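Local coordinates for protein putative oxidoreductase molybdopterin-binding subunit (Sulfolobus tokodaii, PDB 4ZOH) that probably serves as the molybdenum-cofactor subunit of an oxidoreductase of the xanthine dehydrogenase and aldehyde oxidase family, holding pterin cytosine dinucleotide, at residues E133-G138 / I316-V321. Sequence-based numbering, arbitrary orientation.
Sequences ERWKGG and IDAYAV
R134 and D317, a non-hydrogen-bonded pair of two antiparallel strands, illustrate how opposite charges can attract with their planes stacked and no N-H directed at the carboxylate. The D317 carboxylate lies over one guanidinium face, the two planes 15° apart, with R134 NH1 3.7 Å from D317 CG; D317 CB sits above the guanidinium plane, offset toward its rim. The salt bridge, R134 NH1 to D317 OD2, is long at 3.8 Å, and the oxygen lies well out of the guanidinium plane, so only the charges attract. Their pairing puts both side chains on one face of the sheet; CG is anti to the backbone N in each (chi1 -175° and -174°), and bends at chi2 and chi3 turn the guanidinium over D317. On the opposite face of the sheet, the W135 indole touches the A318 methyl obliquely, CD1 to CB 4.0 Å. The backbone pairs W135-I316 and E133-A318 set this register; W135 N to I316 O is short at 2.6 Å and almost straight.

Further out, R134 NE bridges to D315, H132 NE2 bonds D317 OD1, and the Y319 hydroxyl reaches OD2 weakly. An alanine in place of D317 would probably leave H132 without its acceptor and the guanidinium without the carboxylate across its face. Y131 receives the W135 NE1 bond.

Strand 129-138 forms an edge of a mixed five-stranded sheet within this chain; strand 313-321 continues it to strand 272-282, while V302 of helix 288-304 packs against W135, I316 and A318.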
# COMPACT_ATOMS: atom_id res chain seq x y z
N GLU A 133 43.15 9.39 -21.47
CA GLU A 133 44.35 8.72 -21.01
C GLU A 133 44.82 7.81 -22.15
O GLU A 133 44.00 7.20 -22.85
CB GLU A 133 44.13 7.85 -19.75
CG GLU A 133 43.95 8.48 -18.32
CD GLU A 133 44.61 9.87 -18.05
OE1 GLU A 133 45.81 10.11 -18.34
OE2 GLU A 133 43.92 10.74 -17.50
N ARG A 134 46.14 7.69 -22.29
CA ARG A 134 46.80 6.86 -23.28
C ARG A 134 47.08 5.57 -22.57
O ARG A 134 47.69 5.56 -21.52
CB ARG A 134 48.10 7.58 -23.74
CG ARG A 134 48.88 6.92 -24.86
CD ARG A 134 49.56 7.95 -25.77
NE ARG A 134 49.49 7.44 -27.14
CZ ARG A 134 49.00 8.10 -28.19
NH1 ARG A 134 48.59 9.35 -28.09
NH2 ARG A 134 48.96 7.50 -29.37
N TRP A 135 46.59 4.45 -23.10
CA TRP A 135 46.80 3.15 -22.45
C TRP A 135 47.93 2.41 -23.17
O TRP A 135 47.81 2.15 -24.37
CB TRP A 135 45.52 2.30 -22.50
CG TRP A 135 44.44 2.75 -21.50
CD1 TRP A 135 43.78 3.98 -21.48
CD2 TRP A 135 43.90 2.00 -20.40
NE1 TRP A 135 42.91 4.02 -20.42
CE2 TRP A 135 42.96 2.82 -19.75
CE3 TRP A 135 44.13 0.70 -19.91
CZ2 TRP A 135 42.25 2.39 -18.61
CZ3 TRP A 135 43.45 0.26 -18.79
CH2 TRP A 135 42.51 1.11 -18.14
N LYS A 136 48.93 1.97 -22.40
CA LYS A 136 50.14 1.38 -22.91
C LYS A 136 50.44 0.15 -22.13
O LYS A 136 50.32 0.12 -20.90
CB LYS A 136 51.35 2.37 -22.79
CG LYS A 136 51.32 3.57 -23.75
CD LYS A 136 52.44 4.60 -23.51
CE LYS A 136 52.36 5.71 -24.56
NZ LYS A 136 53.51 6.68 -24.61
N GLY A 137 50.88 -0.87 -22.84
CA GLY A 137 51.37 -2.04 -22.15
C GLY A 137 52.26 -2.86 -23.04
O GLY A 137 52.24 -2.72 -24.30
N GLY A 138 53.05 -3.73 -22.37
CA GLY A 138 54.01 -4.60 -23.06
C GLY A 138 54.99 -3.74 -23.83
O GLY A 138 55.44 -2.73 -23.32
N ILE A 316 46.90 2.41 -26.78
CA ILE A 316 45.53 2.89 -27.17
C ILE A 316 45.22 4.23 -26.54
O ILE A 316 45.34 4.41 -25.35
CB ILE A 316 44.40 1.89 -26.74
CG1 ILE A 316 44.71 0.48 -27.33
CG2 ILE A 316 43.01 2.39 -27.19
CD1 ILE A 316 44.45 0.35 -28.82
N ASP A 317 44.81 5.15 -27.36
CA ASP A 317 44.60 6.49 -26.90
C ASP A 317 43.08 6.55 -26.64
O ASP A 317 42.29 6.52 -27.60
CB ASP A 317 45.07 7.51 -27.98
CG ASP A 317 44.99 9.00 -27.49
OD1 ASP A 317 45.16 9.24 -26.30
OD2 ASP A 317 44.80 9.92 -28.33
N ALA A 318 42.68 6.54 -25.35
CA ALA A 318 41.20 6.55 -24.96
C ALA A 318 40.58 7.92 -24.65
O ALA A 318 41.03 8.63 -23.75
CB ALA A 318 40.95 5.58 -23.80
N TYR A 319 39.55 8.28 -25.40
CA TYR A 319 38.69 9.43 -25.14
C TYR A 319 37.24 9.07 -24.69
O TYR A 319 36.61 8.19 -25.30
CB TYR A 319 38.52 10.25 -26.41
CG TYR A 319 39.76 10.96 -26.85
CD1 TYR A 319 40.72 10.26 -27.64
CD2 TYR A 319 39.99 12.32 -26.51
CE1 TYR A 319 41.87 10.89 -28.07
CE2 TYR A 319 41.17 12.97 -26.95
CZ TYR A 319 42.09 12.24 -27.72
OH TYR A 319 43.23 12.77 -28.19
N ALA A 320 36.75 9.74 -23.64
CA ALA A 320 35.34 9.76 -23.31
C ALA A 320 34.90 11.22 -23.44
O ALA A 320 35.31 12.09 -22.67
CB ALA A 320 35.09 9.17 -21.90
N VAL A 321 34.00 11.47 -24.37
CA VAL A 321 33.66 12.78 -24.78
C VAL A 321 32.18 13.03 -24.62
O VAL A 321 31.44 12.18 -25.05
CB VAL A 321 33.95 12.96 -26.30
CG1 VAL A 321 34.10 14.45 -26.65
CG2 VAL A 321 35.26 12.29 -26.65